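Local coordinates for 2-amino-4-hydroxy-6-hydroxymethyldihydropteridine pyrophosphokinase (Haemophilus influenzae, PDB 1CBK) that catalyses transfer of pyrophosphate from ATP to 6-hydroxymethyl-7,8-dihydropterin, a step of tetrahydrofolate biosynthesis, at the interface of chains A and B. Numbering follows the deposited sequence. Chains: chain A/B, Protein (7,8-dihydro-6-hydroxymethylpterin-pyrophosphokinase).

Contact 1: the interface of chains A and B. Residues chain A 46, 120, 149-150; chain B 116, 120, 149-150.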
ATOM      1  N   LEU A  46       3.545  -2.711  10.312  1.00  9.05           N
ATOM      2  CA  LEU A  46       3.680  -2.961   8.886  1.00 10.28           C
ATOM      3  C   LEU A  46       5.016  -2.240   8.611  1.00 11.27           C
ATOM      4  O   LEU A  46       5.095  -1.011   8.682  1.00 11.41           O
ATOM      5  CB  LEU A  46       2.539  -2.301   8.074  1.00  7.32           C
ATOM      6  CG  LEU A  46       2.767  -2.305   6.547  1.00  7.96           C
ATOM      7  CD1 LEU A  46       2.891  -3.775   6.023  1.00  5.66           C
ATOM      8  CD2 LEU A  46       1.632  -1.554   5.851  1.00  7.12           C
ATOM      9  N   ASN A 120      -5.757  -2.195   1.877  1.00 11.99           N
ATOM     10  CA  ASN A 120      -5.110  -3.503   2.056  1.00 10.67           C
ATOM     11  C   ASN A 120      -4.523  -3.605   3.455  1.00 10.39           C
ATOM     12  O   ASN A 120      -3.837  -4.573   3.778  1.00 10.40           O
ATOM     13  CB  ASN A 120      -4.000  -3.702   1.021  1.00 11.59           C
ATOM     14  CG  ASN A 120      -4.552  -3.949  -0.379  1.00 18.29           C
ATOM     15  OD1 ASN A 120      -5.682  -4.415  -0.521  1.00 16.71           O
ATOM     16  ND2 ASN A 120      -3.770  -3.630  -1.414  1.00 15.21           N
ATOM     17  N   GLN A 149     -10.841 -10.262   3.777  1.00 15.18           N
ATOM     18  CA  GLN A 149      -9.414 -10.544   3.829  1.00 16.68           C
ATOM     19  C   GLN A 149      -8.826 -10.488   5.255  1.00 17.76           C
ATOM     20  O   GLN A 149      -7.800 -11.122   5.540  1.00 15.89           O
ATOM     21  CB  GLN A 149      -8.714  -9.504   2.957  1.00 17.16           C
ATOM     22  CG  GLN A 149      -7.267  -9.751   2.635  1.00 28.74           C
ATOM     23  CD  GLN A 149      -6.646  -8.576   1.890  1.00 36.24           C
ATOM     24  OE1 GLN A 149      -7.338  -7.640   1.469  1.00 40.36           O
ATOM     25  NE2 GLN A 149      -5.333  -8.612   1.735  1.00 44.27           N
ATOM     26  N   PHE A 150      -9.484  -9.752   6.148  1.00 14.95           N
ATOM     27  CA  PHE A 150      -8.997  -9.572   7.507  1.00 16.23           C
ATOM     28  C   PHE A 150      -9.826 -10.275   8.571  1.00 18.04           C
ATOM     29  O   PHE A 150      -9.738  -9.941   9.757  1.00 17.10           O
ATOM     30  CB  PHE A 150      -8.935  -8.073   7.802  1.00 10.36           C
ATOM     31  CG  PHE A 150      -8.335  -7.265   6.686  1.00 12.42           C
ATOM     32  CD1 PHE A 150      -7.031  -7.497   6.268  1.00  7.75           C
ATOM     33  CD2 PHE A 150      -9.086  -6.269   6.045  1.00 10.42           C
ATOM     34  CE1 PHE A 150      -6.465  -6.761   5.236  1.00  5.56           C
ATOM     35  CE2 PHE A 150      -8.529  -5.515   4.993  1.00  8.05           C
ATOM     36  CZ  PHE A 150      -7.209  -5.767   4.593  1.00 10.14           C
TER
ATOM     37  N   TYR B 116       6.712  -1.803   1.738  1.00 10.15           N
ATOM     38  CA  TYR B 116       5.796  -2.604   2.521  1.00  9.71           C
ATOM     39  C   TYR B 116       4.353  -2.705   2.058  1.00 11.01           C
ATOM     40  O   TYR B 116       3.682  -3.688   2.361  1.00 11.95           O
ATOM     41  CB  TYR B 116       5.918  -2.265   4.009  1.00 10.24           C
ATOM     42  CG  TYR B 116       7.281  -2.658   4.554  1.00 11.69           C
ATOM     43  CD1 TYR B 116       8.363  -1.791   4.463  1.00  8.65           C
ATOM     44  CD2 TYR B 116       7.500  -3.931   5.078  1.00 13.70           C
ATOM     45  CE1 TYR B 116       9.661  -2.189   4.878  1.00 11.54           C
ATOM     46  CE2 TYR B 116       8.782  -4.337   5.498  1.00 15.52           C
ATOM     47  CZ  TYR B 116       9.847  -3.460   5.392  1.00 13.27           C
ATOM     48  OH  TYR B 116      11.093  -3.856   5.801  1.00 21.68           O
ATOM     49  N   ASN B 120       1.259  -6.341   0.856  1.00 15.31           N
ATOM     50  CA  ASN B 120      -0.182  -6.448   1.070  1.00 15.81           C
ATOM     51  C   ASN B 120      -0.966  -6.689  -0.233  1.00 14.50           C
ATOM     52  O   ASN B 120      -2.181  -6.840  -0.200  1.00 13.10           O
ATOM     53  CB  ASN B 120      -0.704  -5.196   1.791  1.00 16.17           C
ATOM     54  CG  ASN B 120      -0.379  -5.203   3.275  1.00 17.94           C
ATOM     55  OD1 ASN B 120      -0.273  -6.269   3.881  1.00 17.21           O
ATOM     56  ND2 ASN B 120      -0.240  -4.014   3.868  1.00 12.29           N
ATOM     57  N   GLN B 149      -2.409 -14.902   4.013  1.00 28.76           N
ATOM     58  CA  GLN B 149      -3.459 -13.898   3.863  1.00 29.29           C
ATOM     59  C   GLN B 149      -4.128 -13.937   2.467  1.00 28.63           C
ATOM     60  O   GLN B 149      -5.262 -13.470   2.299  1.00 27.13           O
ATOM     61  CB  GLN B 149      -2.804 -12.529   4.118  1.00 30.73           C
ATOM     62  CG  GLN B 149      -3.639 -11.290   3.858  1.00 38.75           C
ATOM     63  CD  GLN B 149      -2.809 -10.006   3.965  1.00 39.26           C
ATOM     64  OE1 GLN B 149      -1.570 -10.042   3.966  1.00 41.34           O
ATOM     65  NE2 GLN B 149      -3.486  -8.882   4.079  1.00 37.50           N
ATOM     66  N   PHE B 150      -3.438 -14.524   1.484  1.00 28.46           N
ATOM     67  CA  PHE B 150      -3.935 -14.610   0.104  1.00 29.26           C
ATOM     68  C   PHE B 150      -4.309 -16.021  -0.336  1.00 30.59           C
ATOM     69  O   PHE B 150      -4.537 -16.268  -1.526  1.00 30.38           O
ATOM     70  CB  PHE B 150      -2.890 -14.031  -0.869  1.00 23.89           C
ATOM     71  CG  PHE B 150      -2.384 -12.662  -0.475  1.00 19.83           C
ATOM     72  CD1 PHE B 150      -3.254 -11.572  -0.415  1.00 15.46           C
ATOM     73  CD2 PHE B 150      -1.042 -12.479  -0.122  1.00 19.91           C
ATOM     74  CE1 PHE B 150      -2.801 -10.315  -0.009  1.00 12.70           C
ATOM     75  CE2 PHE B 150      -0.578 -11.224   0.290  1.00 20.24           C
ATOM     76  CZ  PHE B 150      -1.462 -10.139   0.344  1.00 17.05           C
TER

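Contact 2: the interface of chains A and B. Residues chain A 107-108, 111-112, 114, 116; chain B 88-89.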
ATOM      1  N   GLN A 107      -6.918  13.472  -6.418  1.00 20.16           N
ATOM      2  CA  GLN A 107      -5.569  12.972  -6.598  1.00 24.02           C
ATOM      3  C   GLN A 107      -4.801  14.153  -7.189  1.00 25.83           C
ATOM      4  O   GLN A 107      -4.932  14.444  -8.379  1.00 27.54           O
ATOM      5  CB  GLN A 107      -5.567  11.743  -7.532  1.00 20.71           C
ATOM      6  CG  GLN A 107      -6.616  10.646  -7.206  1.00 16.88           C
ATOM      7  CD  GLN A 107      -6.274   9.749  -6.010  1.00 25.26           C
ATOM      8  OE1 GLN A 107      -5.117   9.670  -5.583  1.00 29.17           O
ATOM      9  NE2 GLN A 107      -7.278   9.021  -5.502  1.00 18.63           N
ATOM     10  N   ASN A 108      -4.105  14.894  -6.321  1.00 26.30           N
ATOM     11  CA  ASN A 108      -3.324  16.076  -6.715  1.00 25.17           C
ATOM     12  C   ASN A 108      -1.965  16.126  -6.024  1.00 24.36           C
ATOM     13  O   ASN A 108      -1.532  15.133  -5.457  1.00 23.41           O
ATOM     14  CB  ASN A 108      -4.111  17.396  -6.509  1.00 26.04           C
ATOM     15  CG  ASN A 108      -4.599  17.620  -5.072  1.00 23.02           C
ATOM     16  OD1 ASN A 108      -5.768  17.946  -4.862  1.00 26.34           O
ATOM     17  ND2 ASN A 108      -3.704  17.506  -4.095  1.00 18.93           N
ATOM     18  N   LEU A 111      -2.880  15.746  -2.087  1.00 17.43           N
ATOM     19  CA  LEU A 111      -3.830  14.708  -1.673  1.00 16.54           C
ATOM     20  C   LEU A 111      -3.930  13.492  -2.583  1.00 15.32           C
ATOM     21  O   LEU A 111      -3.818  13.608  -3.786  1.00 15.24           O
ATOM     22  CB  LEU A 111      -5.228  15.310  -1.528  1.00 16.27           C
ATOM     23  CG  LEU A 111      -5.446  16.294  -0.378  1.00 15.75           C
ATOM     24  CD1 LEU A 111      -6.755  16.986  -0.576  1.00 13.63           C
ATOM     25  CD2 LEU A 111      -5.407  15.549   0.951  1.00 13.74           C
ATOM     26  N   THR A 112      -4.241  12.355  -1.969  1.00 16.31           N
ATOM     27  CA  THR A 112      -4.413  11.070  -2.637  1.00 17.51           C
ATOM     28  C   THR A 112      -5.623  10.478  -1.916  1.00 16.07           C
ATOM     29  O   THR A 112      -5.473   9.774  -0.913  1.00 17.44           O
ATOM     30  CB  THR A 112      -3.196  10.127  -2.370  1.00 24.74           C
ATOM     31  OG1 THR A 112      -1.969  10.790  -2.713  1.00 25.79           O
ATOM     32  CG2 THR A 112      -3.312   8.828  -3.169  1.00 24.31           C
ATOM     33  N   PRO A 114      -9.194   8.374  -2.791  1.00 12.86           N
ATOM     34  CA  PRO A 114      -8.725   7.402  -1.791  1.00 12.50           C
ATOM     35  C   PRO A 114      -7.236   7.052  -1.995  1.00 11.11           C
ATOM     36  O   PRO A 114      -6.642   7.391  -3.015  1.00  9.64           O
ATOM     37  CB  PRO A 114      -9.565   6.158  -2.111  1.00 13.36           C
ATOM     38  CG  PRO A 114     -10.780   6.705  -2.783  1.00  9.73           C
ATOM     39  CD  PRO A 114     -10.257   7.800  -3.634  1.00 13.72           C
ATOM     40  N   TYR A 116      -5.510   3.781  -2.117  1.00 11.54           N
ATOM     41  CA  TYR A 116      -5.842   2.369  -2.168  1.00 10.52           C
ATOM     42  C   TYR A 116      -5.010   1.389  -1.419  1.00  9.67           C
ATOM     43  O   TYR A 116      -5.529   0.364  -1.016  1.00 11.70           O
ATOM     44  CB  TYR A 116      -6.108   1.932  -3.611  1.00  9.85           C
ATOM     45  CG  TYR A 116      -7.207   2.768  -4.261  1.00  9.83           C
ATOM     46  CD1 TYR A 116      -8.553   2.416  -4.142  1.00 11.62           C
ATOM     47  CD2 TYR A 116      -6.893   3.915  -4.997  1.00  5.20           C
ATOM     48  CE1 TYR A 116      -9.561   3.195  -4.756  1.00 12.98           C
ATOM     49  CE2 TYR A 116      -7.903   4.696  -5.623  1.00  8.61           C
ATOM     50  CZ  TYR A 116      -9.221   4.326  -5.501  1.00 12.08           C
ATOM     51  OH  TYR A 116     -10.194   5.052  -6.161  1.00 18.18           O
TER
ATOM     52  N   ARG B  88      -3.613   8.582 -11.901  1.00 17.51           N
ATOM     53  CA  ARG B  88      -3.103   7.941 -10.703  1.00 15.66           C
ATOM     54  C   ARG B  88      -4.028   6.783 -10.360  1.00 11.85           C
ATOM     55  O   ARG B  88      -5.261   6.912 -10.400  1.00 11.02           O
ATOM     56  CB  ARG B  88      -3.045   8.933  -9.542  1.00 20.73           C
ATOM     57  CG  ARG B  88      -2.416   8.343  -8.293  1.00 29.36           C
ATOM     58  CD  ARG B  88      -1.455   9.311  -7.623  1.00 41.61           C
ATOM     59  NE  ARG B  88      -2.097  10.498  -7.063  1.00 50.64           N
ATOM     60  CZ  ARG B  88      -1.521  11.697  -6.992  1.00 56.68           C
ATOM     61  NH1 ARG B  88      -0.309  11.896  -7.496  1.00 63.70           N
ATOM     62  NH2 ARG B  88      -2.173  12.710  -6.451  1.00 58.98           N
ATOM     63  N   TRP B  89      -3.413   5.649 -10.049  1.00 10.21           N
ATOM     64  CA  TRP B  89      -4.102   4.415  -9.709  1.00 10.52           C
ATOM     65  C   TRP B  89      -4.838   3.817 -10.907  1.00 11.12           C
ATOM     66  O   TRP B  89      -5.535   2.823 -10.745  1.00 12.77           O
ATOM     67  CB  TRP B  89      -5.116   4.645  -8.577  1.00  9.67           C
ATOM     68  CG  TRP B  89      -4.537   5.176  -7.292  1.00 15.55           C
ATOM     69  CD1 TRP B  89      -4.733   6.425  -6.757  1.00 13.43           C
ATOM     70  CD2 TRP B  89      -3.751   4.448  -6.334  1.00 13.77           C
ATOM     71  NE1 TRP B  89      -4.132   6.510  -5.527  1.00 15.32           N
ATOM     72  CE2 TRP B  89      -3.522   5.313  -5.236  1.00 17.65           C
ATOM     73  CE3 TRP B  89      -3.225   3.147  -6.298  1.00  9.66           C
ATOM     74  CZ2 TRP B  89      -2.796   4.919  -4.103  1.00 14.50           C
ATOM     75  CZ3 TRP B  89      -2.497   2.750  -5.171  1.00 13.96           C
ATOM     76  CH2 TRP B  89      -2.292   3.644  -4.087  1.00 14.61           C
TER

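Contact 1: the interface of chains A and B
Two copies of the same protein meet here about a two-fold axis, and A:Gln149 and B:Gln149 bury the most surface. Each sits in the short 3-10 helix 147-150. CG is anti to the backbone N in both, with chi1 -168° in A:Gln149, and the chain runs on extended beyond CG. The two side chains cross obliquely and bring their amide nitrogens together. A:Gln149 NE2 lies 3.0 Å from B:Gln149 NE2. Neither N-H points at the other nitrogen, so this is no hydrogen bond but a close approach of two donor groups, probably unfavourable as modelled. B:Gln149 is poorly ordered and which end of its amide is O or N is doubtful, so the contact carries no weight. The amide planes are turned 35° apart.

A phenylalanine from the opposite chain runs beside each glutamine, pointing the same way. B:Phe150 CE1 is 3.5 Å from A:Gln149 NE2, and A:Phe150 CE1 is 3.8 Å from B:Gln149 NE2. Each phenyl ring also carries its own chain's glutamine on one face: A:Gln149 CB lies over the centre of the A:Phe150 ring. This packing probably helps to hold the start of the glutamine chain.

B:Asn120, at the end of 3-10 helix 116-120, is the next most buried residue. Its CB touches A:Asn120 CB at 3.7 Å. Its CG lies 3.6 Å from the backbone O of A:Asn120, a packing contact. In both asparagines CG is anti to the carbonyl carbon. B:Asn120 also meets A:Leu46 tip to tip, with ND2 3.7 Å from the methyl CD2. The other methyl, A:Leu46 CD1, packs 3.9 Å from B:Tyr116 CB as the two side chains slide past each other in opposite directions.

The patch joins the chains mainly by packing of amides, phenyl edges and aliphatic groups. The enzyme is a monomer, so this pairing may belong to the crystal. A:Leu46 also lines the pterin pocket, which places the patch beside the substrate site.

Contact 2: the interface of chains A and B
B:Arg88 and B:Trp89, neighbours in a loop of chain B, lie against the segment of chain A that runs from strand 106-107 to 3-10 helix 116-120. The firmest bond across joins B:Arg88 NH2, of the guanidinium, to the backbone O of A:Asn108 at 2.7 Å. The oxygen lies near the guanidinium plane, but the donor stands above the carbonyl plane, off the lone pair. The bond is bent, 147° at H. B:Arg88 is poorly ordered, and its chain bends at chi2 and chi3 to reach this carbonyl.

B:Trp89 lays one face of its indole against A:Tyr116. The tyrosine comes edge-on, its CD2 3.5 Å from B:Trp89 CD2 and offset toward the rim of the indole. The ring planes stand 76° apart. At the indole edge, in plane, sit the methyl A:Thr112 CG2, 3.4 Å from B:Trp89 NE1, and the amide carbon of A:Gln107. The methyl is anti to its backbone N.

A:Gln107 serves both residues of chain B. Its OE1 takes weak hydrogen bonds from B:Trp89 NE1 and B:Arg88 NE. Its amide stands steeply to the indole plane, 79° apart. The chain is bent at chi2, which carries the amide to the indole edge.

The contact holds the loop of the pterin-pocket residue B:Trp89 against chain A in this pairing, which may come from the crystal. Behind this first shell, A:Pro114 follows a cis peptide bond. Its CB packs on one face of the A:Tyr116 ring and backs it. Its carbonyl also fixes the rotation of the A:Gln107 amide: A:Gln107 NE2 donates to A:Pro114 O at 3.0 Å, nearly straight and on a lone pair.

The centres of the C-alpha atoms of contact 1 and contact 2 lie about 20 Å apart, in one two-fold symmetric interface. Each therefore recurs with the chains exchanged. The 3-10 helix 116-120 ties them together: Tyr116 takes part in both, from chain B in contact 1 and from chain A in contact 2. Each copy of this helix thus touches the partner in both kinds of patch. Leu46 and Trp89 are pterin-pocket residues, so the interface borders the substrate sites. If the pairing is only a crystal arrangement, it may still influence how the pocket loops are held in this structure.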